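Local coordinates for Non-reducing end beta-L-arabinofuranosidase (Bacteroides thetaiotaomicron, PDB 5MQO), which probably hydrolyses glycosidic linkages in plant pectin as a member of glycoside hydrolase family GH127, most likely acting as an aceric acidase, at residues 25-29 / 393-398; 63-67 / 106-110; 194-198 / 220-224; 197-202 / 213-217; 249-253 / 309-313. All blocks are in the same frame, centred on the assembly; numbering follows the deposited sequence.

Contact 1 (25-29 / 393-398); sequences LTDMS and WRMLEV
Residues 25-29 form an irregular N-terminal segment, extended at Thr26 (phi/psi -129/129) and Asp27 (-110/86), that lies against 393-398, regular helix within helix 382-399 of the catalytic domain, which in GH127 enzymes is an (α/α)6 barrel. The CA atoms come nearest at Thr26-Arg394 (9.0 Å) and Met28-Glu397 (7.5 Å), so side chains span the gap and no hydrogen bond crosses it. Asp27 points its CB away; its OD1 accepts from Ser29 N at 3.2 Å, closing an Asx turn, and additionally from Ser29 OG at a very short 2.5 Å. The flanking residues, Thr26 (chi1 p) and Met28 (m,t,p), direct their CB toward the helix. Thr26 OG1 lies over one face of the Arg394 guanidinium and at the Trp393 ring edge, 4.0 Å from Trp393 NE1, while Thr26 CG2 is only 3.1 Å from Arg394 NH2. The strongest polar partners of Trp393 and Arg394 lie outside the two segments: Trp393 NE1 is hydrogen-bonded to Asn38, and Arg394 NE forms a salt bridge with Asp309. Met28 has the largest covered area, 85 Å², with SD 3.5 Å from Glu397 CB and CE 3.7 Å from Val398 CG2.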
# COMPACT_ATOMS: atom_id res chain seq x y z
N LEU A 25 10.83 -10.05 3.62
CA LEU A 25 10.16 -9.83 2.32
C LEU A 25 10.98 -8.93 1.42
O LEU A 25 11.09 -9.20 0.21
CB LEU A 25 8.78 -9.17 2.53
CG LEU A 25 7.85 -8.87 1.34
CD1 LEU A 25 7.56 -10.14 0.55
CD2 LEU A 25 6.56 -8.27 1.87
N THR A 26 11.52 -7.85 2.00
CA THR A 26 12.65 -7.15 1.39
C THR A 26 13.81 -6.92 2.36
O THR A 26 13.66 -6.33 3.44
CB THR A 26 12.25 -5.82 0.70
OG1 THR A 26 11.35 -5.08 1.52
CG2 THR A 26 11.57 -6.13 -0.63
N ASP A 27 14.98 -7.31 1.90
CA ASP A 27 16.12 -7.43 2.73
C ASP A 27 17.19 -6.37 2.45
O ASP A 27 18.15 -6.63 1.72
CB ASP A 27 16.68 -8.81 2.49
CG ASP A 27 17.78 -9.15 3.41
OD1 ASP A 27 17.90 -8.48 4.46
OD2 ASP A 27 18.51 -10.10 3.08
N MET A 28 17.06 -5.20 3.08
CA MET A 28 18.10 -4.16 3.05
C MET A 28 19.17 -4.36 4.16
O MET A 28 19.92 -3.45 4.51
CB MET A 28 17.45 -2.77 3.16
CG MET A 28 16.53 -2.49 1.99
SD MET A 28 15.75 -0.88 1.77
CE MET A 28 17.09 0.18 2.19
N SER A 29 19.28 -5.57 4.69
CA SER A 29 20.15 -5.85 5.82
C SER A 29 21.64 -5.66 5.52
O SER A 29 22.38 -5.30 6.41
CB SER A 29 19.86 -7.25 6.33
OG SER A 29 20.21 -8.20 5.34
N TRP A 393 7.68 2.51 1.73
CA TRP A 393 8.34 1.56 2.56
C TRP A 393 9.84 1.60 2.31
O TRP A 393 10.58 1.58 3.26
CB TRP A 393 7.78 0.17 2.35
CG TRP A 393 8.42 -0.81 3.27
CD1 TRP A 393 9.43 -1.68 2.96
CD2 TRP A 393 8.14 -0.99 4.66
NE1 TRP A 393 9.77 -2.40 4.07
CE2 TRP A 393 8.99 -2.00 5.13
CE3 TRP A 393 7.23 -0.40 5.55
CZ2 TRP A 393 8.97 -2.44 6.44
CZ3 TRP A 393 7.21 -0.84 6.86
CH2 TRP A 393 8.08 -1.85 7.29
N ARG A 394 10.28 1.68 1.06
CA ARG A 394 11.70 1.81 0.73
C ARG A 394 12.27 3.12 1.28
O ARG A 394 13.36 3.14 1.88
CB ARG A 394 11.93 1.76 -0.76
CG ARG A 394 12.14 0.37 -1.34
CD ARG A 394 10.91 -0.47 -1.25
NE ARG A 394 11.07 -1.73 -1.95
CZ ARG A 394 10.28 -2.78 -1.77
NH1 ARG A 394 9.23 -2.74 -0.93
NH2 ARG A 394 10.52 -3.89 -2.44
N MET A 395 11.51 4.20 1.12
CA MET A 395 11.94 5.49 1.67
C MET A 395 12.09 5.45 3.21
O MET A 395 13.05 6.01 3.75
CB MET A 395 11.00 6.61 1.23
CG MET A 395 10.99 6.82 -0.28
SD MET A 395 12.50 7.50 -0.99
CE MET A 395 12.45 9.15 -0.32
N LEU A 396 11.18 4.76 3.89
CA LEU A 396 11.36 4.50 5.31
C LEU A 396 12.71 3.81 5.59
O LEU A 396 13.49 4.31 6.41
CB LEU A 396 10.22 3.65 5.87
CG LEU A 396 10.27 3.31 7.38
CD1 LEU A 396 10.13 4.57 8.24
CD2 LEU A 396 9.17 2.32 7.70
N GLU A 397 12.98 2.69 4.90
CA GLU A 397 14.19 1.88 5.21
C GLU A 397 15.51 2.65 4.90
O GLU A 397 16.46 2.58 5.65
CB GLU A 397 14.13 0.49 4.51
CG GLU A 397 12.89 -0.34 4.89
CD GLU A 397 13.10 -1.86 5.00
OE1 GLU A 397 13.68 -2.54 4.10
OE2 GLU A 397 12.66 -2.40 6.03
N VAL A 398 15.52 3.42 3.83
CA VAL A 398 16.64 4.28 3.46
C VAL A 398 16.88 5.51 4.35
O VAL A 398 17.98 6.05 4.34
CB VAL A 398 16.41 4.77 2.02
CG1 VAL A 398 17.23 5.99 1.68
CG2 VAL A 398 16.70 3.65 1.03

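Contact 2 (63-67 / 106-110); sequences LQSMW and WMEGV
Trp106 dominates this antiparallel helix-helix contact within the catalytic domain, an (α/α)6 barrel in GH127 enzymes. The segments belong to helices 50-69 and 102-117, both with regular helical backbone. Their local axes approach to 11.1 Å, a wide spacing filled by an indole, with a signed crossing angle of -154°; the nearest CA pair is Leu63-Trp106 at 7.3 Å. Trp106 (chi1 t, chi2 83°) points toward the partner helix and has 126 Å² covered. Its NE1 donates to the backbone Leu63 O at 2.9 Å with an N-H...O angle of 167°. That carbonyl also accepts from Trp67 N at 3.2 Å within its own helix, so one oxygen serves both the helix and the contact. Leu63, next in buried area, takes the m,t rotamer and lays CD2 4.1 Å from Trp106 CD1 and 4.1 Å from Val110 CG2; Gly109, without a side chain, offers its backbone beside the same methyl. Trp67 (chi1 t, chi2 -101°) makes an offset stack on one face of Trp106: six-membered ring centroids are 4.7 Å apart and the planes tilt by 26°, with Trp67 CE3 3.6 Å from Trp106 CH2. Beyond the pair, Leu125 of helix 120-136 also touches Trp106. At the indole edge, near the ring plane, Met66 CE sits 3.4 Å from Trp106 CD1.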
# COMPACT_ATOMS: atom_id res chain seq x y z
N LEU A 63 -7.08 -17.16 -1.41
CA LEU A 63 -6.13 -17.96 -2.18
C LEU A 63 -6.78 -19.16 -2.92
O LEU A 63 -6.49 -19.36 -4.09
CB LEU A 63 -4.98 -18.48 -1.30
CG LEU A 63 -4.03 -17.44 -0.70
CD1 LEU A 63 -3.23 -18.05 0.43
CD2 LEU A 63 -3.09 -16.86 -1.74
N GLN A 64 -7.64 -19.93 -2.23
CA GLN A 64 -8.35 -21.06 -2.88
C GLN A 64 -9.26 -20.52 -3.96
O GLN A 64 -9.21 -20.96 -5.10
CB GLN A 64 -9.22 -21.85 -1.91
CG GLN A 64 -8.52 -22.43 -0.69
CD GLN A 64 -9.30 -22.14 0.60
OE1 GLN A 64 -10.48 -22.49 0.74
NE2 GLN A 64 -8.63 -21.48 1.55
N SER A 65 -10.10 -19.56 -3.60
CA SER A 65 -11.04 -18.92 -4.52
C SER A 65 -10.43 -18.42 -5.84
O SER A 65 -11.09 -18.49 -6.88
CB SER A 65 -11.75 -17.75 -3.83
OG SER A 65 -12.64 -17.13 -4.72
N MET A 66 -9.19 -17.92 -5.78
CA MET A 66 -8.49 -17.43 -6.96
C MET A 66 -7.88 -18.54 -7.82
O MET A 66 -7.87 -18.42 -9.04
CB MET A 66 -7.40 -16.43 -6.57
CG MET A 66 -6.93 -15.61 -7.76
SD MET A 66 -6.08 -14.10 -7.25
CE MET A 66 -4.40 -14.71 -7.06
N TRP A 67 -7.37 -19.59 -7.20
CA TRP A 67 -6.94 -20.78 -7.93
C TRP A 67 -8.11 -21.48 -8.63
O TRP A 67 -7.93 -22.11 -9.67
CB TRP A 67 -6.28 -21.75 -6.96
CG TRP A 67 -5.78 -23.00 -7.58
CD1 TRP A 67 -6.38 -24.22 -7.56
CD2 TRP A 67 -4.57 -23.16 -8.32
NE1 TRP A 67 -5.62 -25.14 -8.24
CE2 TRP A 67 -4.50 -24.51 -8.72
CE3 TRP A 67 -3.53 -22.29 -8.69
CZ2 TRP A 67 -3.42 -25.02 -9.46
CZ3 TRP A 67 -2.46 -22.79 -9.43
CH2 TRP A 67 -2.42 -24.15 -9.81
N TRP A 106 0.34 -15.06 -7.13
CA TRP A 106 -0.49 -15.94 -6.29
C TRP A 106 0.40 -16.80 -5.40
O TRP A 106 0.26 -16.80 -4.17
CB TRP A 106 -1.39 -16.83 -7.17
CG TRP A 106 -2.22 -17.88 -6.41
CD1 TRP A 106 -3.42 -17.69 -5.79
CD2 TRP A 106 -1.90 -19.27 -6.22
NE1 TRP A 106 -3.86 -18.85 -5.22
CE2 TRP A 106 -2.95 -19.84 -5.46
CE3 TRP A 106 -0.82 -20.08 -6.60
CZ2 TRP A 106 -2.97 -21.19 -5.08
CZ3 TRP A 106 -0.84 -21.44 -6.22
CH2 TRP A 106 -1.91 -21.97 -5.46
N MET A 107 1.31 -17.50 -6.05
CA MET A 107 2.24 -18.44 -5.43
C MET A 107 3.14 -17.73 -4.41
O MET A 107 3.40 -18.25 -3.33
CB MET A 107 3.03 -19.13 -6.55
CG MET A 107 4.41 -19.67 -6.22
SD MET A 107 4.32 -21.27 -5.43
CE MET A 107 5.92 -21.16 -4.62
N GLU A 108 3.60 -16.54 -4.74
CA GLU A 108 4.37 -15.71 -3.81
C GLU A 108 3.54 -15.44 -2.56
O GLU A 108 4.05 -15.51 -1.42
CB GLU A 108 4.77 -14.40 -4.49
CG GLU A 108 5.66 -13.48 -3.69
CD GLU A 108 5.98 -12.16 -4.41
OE1 GLU A 108 6.00 -12.12 -5.69
OE2 GLU A 108 6.20 -11.16 -3.67
N GLY A 109 2.27 -15.14 -2.78
CA GLY A 109 1.28 -15.07 -1.72
C GLY A 109 1.15 -16.35 -0.90
O GLY A 109 1.12 -16.28 0.32
N VAL A 110 1.06 -17.51 -1.56
CA VAL A 110 0.98 -18.79 -0.84
C VAL A 110 2.22 -18.96 0.07
O VAL A 110 2.07 -19.31 1.24
CB VAL A 110 0.83 -20.01 -1.80
CG1 VAL A 110 0.97 -21.32 -1.04
CG2 VAL A 110 -0.52 -20.02 -2.51

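Contact 3 (194-198 / 220-224); sequences LGHLM and ATDFL
Helices 192-208 and 212-230 form an antiparallel α-hairpin, the repeating element of an (α/α)6 barrel, and this contact lies toward its open end. The local axes of 194-198 and 220-224 are 9.6 Å apart at closest and cross at -139°; CA atoms come nearest at Leu194-Ala220 (6.1 Å) and Met198-Thr221 (6.9 Å). Both backbones are regular helix, and no hydrogen bond links them, so the segments are held by packing, chiefly between side chains. Leu194 (m,t) comes first and has 77 Å² covered, the largest share: its CD1 reaches Phe223 CD2 at 3.5 Å and Leu224 CD2 at 4.0 Å, while its CD2 lies 4.1 Å from Ala220 CB. The Phe223 ring also packs edge-to-face with Tyr142. One turn along, Leu197 (t,p) sets CD2 3.7 Å from Ala220 CB, so that small methyl is bounded by two leucines. Met198 (m,t,m) follows, its CE 4.2 Å from Leu224 CD1. Thr221 stands to one side, with chi1 near -56°, and its hydroxyl is hydrogen-bonded to Ala217 O one turn back in its own helix. Met251 of helix 243-255 touches Thr221 as well, placing a third helix beside this end of the packing. The sulphur of Met198 comes closest to the second helix here, SD lying 3.4 Å from Thr221 OG1.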
# COMPACT_ATOMS: atom_id res chain seq x y z
N LEU A 194 8.82 -13.19 -16.53
CA LEU A 194 10.06 -13.48 -15.81
C LEU A 194 10.29 -12.63 -14.59
O LEU A 194 10.77 -13.13 -13.58
CB LEU A 194 11.28 -13.35 -16.74
CG LEU A 194 11.42 -14.47 -17.78
CD1 LEU A 194 12.86 -14.49 -18.27
CD2 LEU A 194 11.04 -15.86 -17.27
N GLY A 195 9.94 -11.35 -14.65
CA GLY A 195 10.12 -10.49 -13.50
C GLY A 195 9.37 -10.94 -12.25
O GLY A 195 9.83 -10.73 -11.12
N HIS A 196 8.21 -11.54 -12.46
CA HIS A 196 7.39 -12.01 -11.38
C HIS A 196 7.91 -13.32 -10.85
O HIS A 196 7.79 -13.58 -9.65
CB HIS A 196 5.95 -12.14 -11.82
CG HIS A 196 5.34 -10.82 -12.14
ND1 HIS A 196 5.17 -9.84 -11.19
CD2 HIS A 196 4.90 -10.30 -13.31
CE1 HIS A 196 4.63 -8.78 -11.75
NE2 HIS A 196 4.46 -9.03 -13.04
N LEU A 197 8.49 -14.14 -11.72
CA LEU A 197 9.18 -15.34 -11.26
C LEU A 197 10.31 -15.00 -10.28
O LEU A 197 10.50 -15.73 -9.32
CB LEU A 197 9.73 -16.15 -12.43
CG LEU A 197 10.42 -17.48 -12.08
CD1 LEU A 197 9.42 -18.52 -11.63
CD2 LEU A 197 11.18 -17.97 -13.29
N MET A 198 11.04 -13.91 -10.51
CA MET A 198 12.11 -13.54 -9.59
C MET A 198 11.58 -13.39 -8.16
O MET A 198 12.08 -14.01 -7.23
CB MET A 198 12.80 -12.24 -10.01
CG MET A 198 13.55 -12.28 -11.34
SD MET A 198 14.50 -10.75 -11.62
CE MET A 198 13.19 -9.57 -11.88
N ALA A 220 16.32 -17.15 -14.58
CA ALA A 220 15.46 -16.16 -15.26
C ALA A 220 16.12 -14.79 -15.28
O ALA A 220 16.10 -14.07 -16.29
CB ALA A 220 14.12 -16.07 -14.56
N THR A 221 16.72 -14.45 -14.14
CA THR A 221 17.43 -13.20 -13.97
C THR A 221 18.61 -13.11 -14.94
O THR A 221 18.80 -12.06 -15.58
CB THR A 221 17.91 -13.08 -12.50
OG1 THR A 221 16.79 -13.21 -11.62
CG2 THR A 221 18.64 -11.76 -12.25
N ASP A 222 19.39 -14.19 -15.04
CA ASP A 222 20.55 -14.23 -15.98
C ASP A 222 20.09 -14.05 -17.43
O ASP A 222 20.73 -13.36 -18.24
CB ASP A 222 21.36 -15.52 -15.82
CG ASP A 222 22.14 -15.58 -14.50
OD1 ASP A 222 22.62 -14.54 -14.01
OD2 ASP A 222 22.29 -16.68 -13.92
N PHE A 223 18.93 -14.63 -17.73
CA PHE A 223 18.33 -14.46 -19.03
C PHE A 223 17.98 -12.98 -19.33
O PHE A 223 18.26 -12.50 -20.41
CB PHE A 223 17.11 -15.36 -19.21
CG PHE A 223 16.49 -15.21 -20.54
CD1 PHE A 223 17.12 -15.75 -21.66
CD2 PHE A 223 15.35 -14.43 -20.71
CE1 PHE A 223 16.60 -15.54 -22.92
CE2 PHE A 223 14.83 -14.23 -21.97
CZ PHE A 223 15.45 -14.79 -23.08
N LEU A 224 17.35 -12.29 -18.38
CA LEU A 224 17.12 -10.85 -18.53
C LEU A 224 18.42 -10.08 -18.72
O LEU A 224 18.46 -9.17 -19.55
CB LEU A 224 16.43 -10.26 -17.32
CG LEU A 224 15.04 -10.73 -16.94
CD1 LEU A 224 14.53 -9.84 -15.80
CD2 LEU A 224 14.10 -10.67 -18.13

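Contact 4 (197-202 / 213-217); sequences LMMAGI and LFDAA
Gly201, which carries no side chain, forms the hollow about which two helices close. Segments 197-202 of helix 192-208 and 213-217 of helix 212-230, both helical, run antiparallel. Their local axes come within 7.7 Å at a signed crossing angle of -149°, and the CA atoms approach to 4.3 Å at Gly201-Phe214 and 4.7 Å at Met198-Ala217, so backbone nearly meets backbone. Ala217 supplies a small bump: its CB is 3.8 Å from Leu197 O, 3.9 Å from Met198 CA and 4.2 Å from Gly201 CA. An ideal CB on Gly201 would fall 2.7 Å from Ala217 CB, a clash, so the spacing depends on both residues being small. Leu213 (t,p) packs against Gly201 and Ala200, with CD2 3.6 Å from Gly201 CA, 3.6 Å from Ala200 O and 4.0 Å from Ala200 CB. In return Leu197 (t,p) projects across, CD1 meeting Leu213 CD1 at 3.9 Å and CD2 lying 3.8 Å from Ala216 O. Flanking this, Phe214 (chi1 t) turns its ring edge to Gly201 O, with CD1 3.9 Å from that oxygen, while Phe214 CE1 is 4.3 Å from Ile202 CG1; His205 stacks on the same ring. Met251 of helix 243-255 covers Ile202 and Ala217 from outside the pair. Here the close Gly201-Ala217 approach joins the two arms of an antiparallel α-hairpin, part of the (α/α)6 barrel of the GH127 catalytic domain.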
# COMPACT_ATOMS: atom_id res chain seq x y z
N LEU A 197 8.49 -14.14 -11.72
CA LEU A 197 9.18 -15.34 -11.26
C LEU A 197 10.31 -15.00 -10.28
O LEU A 197 10.50 -15.73 -9.32
CB LEU A 197 9.73 -16.15 -12.43
CG LEU A 197 10.42 -17.48 -12.08
CD1 LEU A 197 9.42 -18.52 -11.63
CD2 LEU A 197 11.18 -17.97 -13.29
N MET A 198 11.04 -13.91 -10.51
CA MET A 198 12.11 -13.54 -9.59
C MET A 198 11.58 -13.39 -8.16
O MET A 198 12.08 -14.01 -7.23
CB MET A 198 12.80 -12.24 -10.01
CG MET A 198 13.55 -12.28 -11.34
SD MET A 198 14.50 -10.75 -11.62
CE MET A 198 13.19 -9.57 -11.88
N MET A 199 10.56 -12.58 -7.97
CA MET A 199 10.08 -12.33 -6.63
C MET A 199 9.45 -13.56 -6.01
O MET A 199 9.58 -13.78 -4.80
CB MET A 199 9.14 -11.11 -6.57
CG MET A 199 9.84 -9.81 -6.18
SD MET A 199 10.70 -9.92 -4.59
CE MET A 199 10.29 -8.30 -3.94
N ALA A 200 8.80 -14.39 -6.83
CA ALA A 200 8.18 -15.62 -6.33
C ALA A 200 9.23 -16.56 -5.76
O ALA A 200 9.03 -17.20 -4.72
CB ALA A 200 7.37 -16.32 -7.42
N GLY A 201 10.36 -16.63 -6.44
CA GLY A 201 11.43 -17.51 -6.05
C GLY A 201 12.16 -17.04 -4.82
O GLY A 201 12.51 -17.86 -3.97
N ILE A 202 12.39 -15.72 -4.72
CA ILE A 202 13.06 -15.13 -3.55
C ILE A 202 12.20 -15.39 -2.30
O ILE A 202 12.68 -15.91 -1.29
CB ILE A 202 13.26 -13.61 -3.71
CG1 ILE A 202 14.25 -13.30 -4.82
CG2 ILE A 202 13.75 -12.95 -2.42
CD1 ILE A 202 14.00 -11.91 -5.38
N LEU A 213 12.65 -23.36 -6.28
CA LEU A 213 12.15 -22.28 -7.14
C LEU A 213 13.19 -21.19 -7.31
O LEU A 213 13.28 -20.58 -8.38
CB LEU A 213 10.85 -21.66 -6.60
CG LEU A 213 10.20 -20.63 -7.56
CD1 LEU A 213 9.89 -21.24 -8.92
CD2 LEU A 213 8.95 -20.01 -6.97
N PHE A 214 13.96 -20.93 -6.26
CA PHE A 214 15.02 -19.91 -6.31
C PHE A 214 15.98 -20.08 -7.49
O PHE A 214 16.28 -19.11 -8.20
CB PHE A 214 15.82 -19.94 -5.02
CG PHE A 214 16.77 -18.80 -4.87
CD1 PHE A 214 16.31 -17.49 -4.87
CD2 PHE A 214 18.14 -19.02 -4.72
CE1 PHE A 214 17.17 -16.44 -4.72
CE2 PHE A 214 19.01 -17.96 -4.58
CZ PHE A 214 18.53 -16.66 -4.57
N ASP A 215 16.44 -21.31 -7.70
CA ASP A 215 17.34 -21.61 -8.83
C ASP A 215 16.65 -21.33 -10.16
O ASP A 215 17.27 -20.81 -11.06
CB ASP A 215 17.91 -23.05 -8.74
CG ASP A 215 18.91 -23.23 -7.55
OD1 ASP A 215 19.75 -22.33 -7.30
OD2 ASP A 215 18.87 -24.27 -6.88
N ALA A 216 15.36 -21.62 -10.26
CA ALA A 216 14.56 -21.18 -11.43
C ALA A 216 14.58 -19.67 -11.62
O ALA A 216 14.69 -19.18 -12.73
CB ALA A 216 13.12 -21.68 -11.36
N ALA A 217 14.48 -18.94 -10.53
CA ALA A 217 14.56 -17.48 -10.56
C ALA A 217 15.97 -16.91 -10.94
O ALA A 217 16.04 -16.01 -11.82
CB ALA A 217 14.07 -16.93 -9.23

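Contact 5 (249-253 / 309-313); sequences VEMYR and DVYAE
A largely buried salt-bridge network ties helix 243-255 to helix 297-314 inside the GH127 catalytic domain. The segments 249-253 and 309-313 are helical and run in similar directions, their axes 10.6 Å apart at closest and inclined at 35°; Val249-Asp309 is the nearest CA pair at 6.6 Å. Arg253 (chi1 m, then t,t) lies between two carboxylates of the facing helix, both near the guanidinium plane: Arg253 NE donates to Glu313 OE2 (2.7 Å, 163°), while NH1 and NH2 reach Asp309 OD1 at 2.8 and 2.7 Å. Arg253 NH1 also makes a salt bridge to Glu250 OE2 at 3.0 Å within its own helix. Beside the charged cluster, Val249 CG2 meets Val310 CG2 at 3.9 Å and Val249 CG1 lies 4.1 Å from Glu313 CG. The acids have further partners: Asp309 with Arg394, Glu250 with Arg206, and Glu313 OE2 with Ser31. One arginine thus faces three acids, and the additional arginines help balance the charge gathered between the helices.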
# COMPACT_ATOMS: atom_id res chain seq x y z
N VAL A 249 16.94 -5.81 -8.06
CA VAL A 249 17.67 -5.37 -6.85
C VAL A 249 17.45 -6.39 -5.72
O VAL A 249 18.36 -6.67 -4.91
CB VAL A 249 17.24 -3.97 -6.38
CG1 VAL A 249 17.92 -3.60 -5.06
CG2 VAL A 249 17.59 -2.92 -7.42
N GLU A 250 16.26 -6.96 -5.65
CA GLU A 250 16.04 -7.97 -4.64
C GLU A 250 16.87 -9.24 -4.95
O GLU A 250 17.29 -9.94 -4.04
CB GLU A 250 14.56 -8.26 -4.46
CG GLU A 250 14.20 -8.82 -3.10
CD GLU A 250 14.62 -7.94 -1.93
OE1 GLU A 250 15.02 -8.51 -0.88
OE2 GLU A 250 14.52 -6.69 -2.05
N MET A 251 17.12 -9.52 -6.22
CA MET A 251 17.98 -10.64 -6.56
C MET A 251 19.43 -10.39 -6.26
O MET A 251 20.13 -11.32 -5.85
CB MET A 251 17.84 -11.03 -8.02
CG MET A 251 16.80 -12.11 -8.19
SD MET A 251 17.46 -13.69 -7.68
CE MET A 251 15.99 -14.63 -7.99
N TYR A 252 19.89 -9.15 -6.45
CA TYR A 252 21.26 -8.79 -6.02
C TYR A 252 21.39 -8.96 -4.52
O TYR A 252 22.29 -9.62 -4.04
CB TYR A 252 21.61 -7.37 -6.41
CG TYR A 252 22.81 -6.78 -5.70
CD1 TYR A 252 24.11 -7.20 -5.99
CD2 TYR A 252 22.64 -5.77 -4.76
CE1 TYR A 252 25.21 -6.63 -5.34
CE2 TYR A 252 23.72 -5.20 -4.10
CZ TYR A 252 25.01 -5.63 -4.39
OH TYR A 252 26.04 -5.01 -3.71
N ARG A 253 20.44 -8.38 -3.79
CA ARG A 253 20.30 -8.64 -2.36
C ARG A 253 20.35 -10.10 -1.97
O ARG A 253 20.99 -10.43 -0.99
CB ARG A 253 19.00 -8.03 -1.82
CG ARG A 253 19.12 -6.52 -1.63
CD ARG A 253 17.79 -5.85 -1.49
NE ARG A 253 17.95 -4.41 -1.52
CZ ARG A 253 16.93 -3.56 -1.55
NH1 ARG A 253 15.68 -4.02 -1.54
NH2 ARG A 253 17.15 -2.25 -1.58
N ASP A 309 15.28 1.55 -4.09
CA ASP A 309 16.04 0.31 -3.97
C ASP A 309 17.46 0.39 -4.55
O ASP A 309 18.41 -0.09 -3.92
CB ASP A 309 15.24 -0.86 -4.58
CG ASP A 309 14.38 -1.57 -3.56
OD1 ASP A 309 14.71 -1.48 -2.35
OD2 ASP A 309 13.41 -2.24 -3.96
N VAL A 310 17.64 1.03 -5.70
CA VAL A 310 19.00 1.26 -6.22
C VAL A 310 19.75 2.21 -5.31
O VAL A 310 20.91 1.93 -4.98
CB VAL A 310 19.01 1.76 -7.68
CG1 VAL A 310 20.42 2.23 -8.09
CG2 VAL A 310 18.50 0.65 -8.59
N TYR A 311 19.08 3.27 -4.85
CA TYR A 311 19.72 4.21 -3.92
C TYR A 311 20.23 3.49 -2.66
O TYR A 311 21.32 3.77 -2.19
CB TYR A 311 18.82 5.39 -3.54
CG TYR A 311 19.50 6.21 -2.50
CD1 TYR A 311 20.49 7.13 -2.84
CD2 TYR A 311 19.24 5.98 -1.14
CE1 TYR A 311 21.17 7.85 -1.86
CE2 TYR A 311 19.91 6.69 -0.15
CZ TYR A 311 20.86 7.62 -0.51
OH TYR A 311 21.47 8.27 0.51
N ALA A 312 19.44 2.56 -2.13
CA ALA A 312 19.83 1.79 -0.94
C ALA A 312 21.21 1.14 -1.08
O ALA A 312 21.91 0.98 -0.09
CB ALA A 312 18.81 0.71 -0.64
N GLU A 313 21.54 0.75 -2.32
CA GLU A 313 22.77 0.07 -2.64
C GLU A 313 23.87 1.01 -3.08
O GLU A 313 25.01 0.79 -2.70
CB GLU A 313 22.53 -1.01 -3.74
CG GLU A 313 21.34 -1.94 -3.49
CD GLU A 313 21.37 -2.65 -2.13
OE1 GLU A 313 22.50 -2.93 -1.61
OE2 GLU A 313 20.27 -2.95 -1.59

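All five contacts lie in or against the helical catalytic domain. Contact 1 closes the longest chain loop, and the other four are nested within it: contact 2 comes first, contacts 3 and 4 start together on helix 192-208, and contact 5 follows. Contacts 3 and 4, with centres 8 Å apart, are successive levels of one hairpin and share Leu197 and Met198. Met251, on the contact 5 helix 243-255, packs against both, while Met107 and Glu108 connect contact 2 with contact 4. Contacts 1 and 5, centres 9 Å apart, join through Arg394-Asp309 and Asp27-Glu250. The N-terminal segment is thereby bound to helices remote in sequence, within a continuous helical assembly.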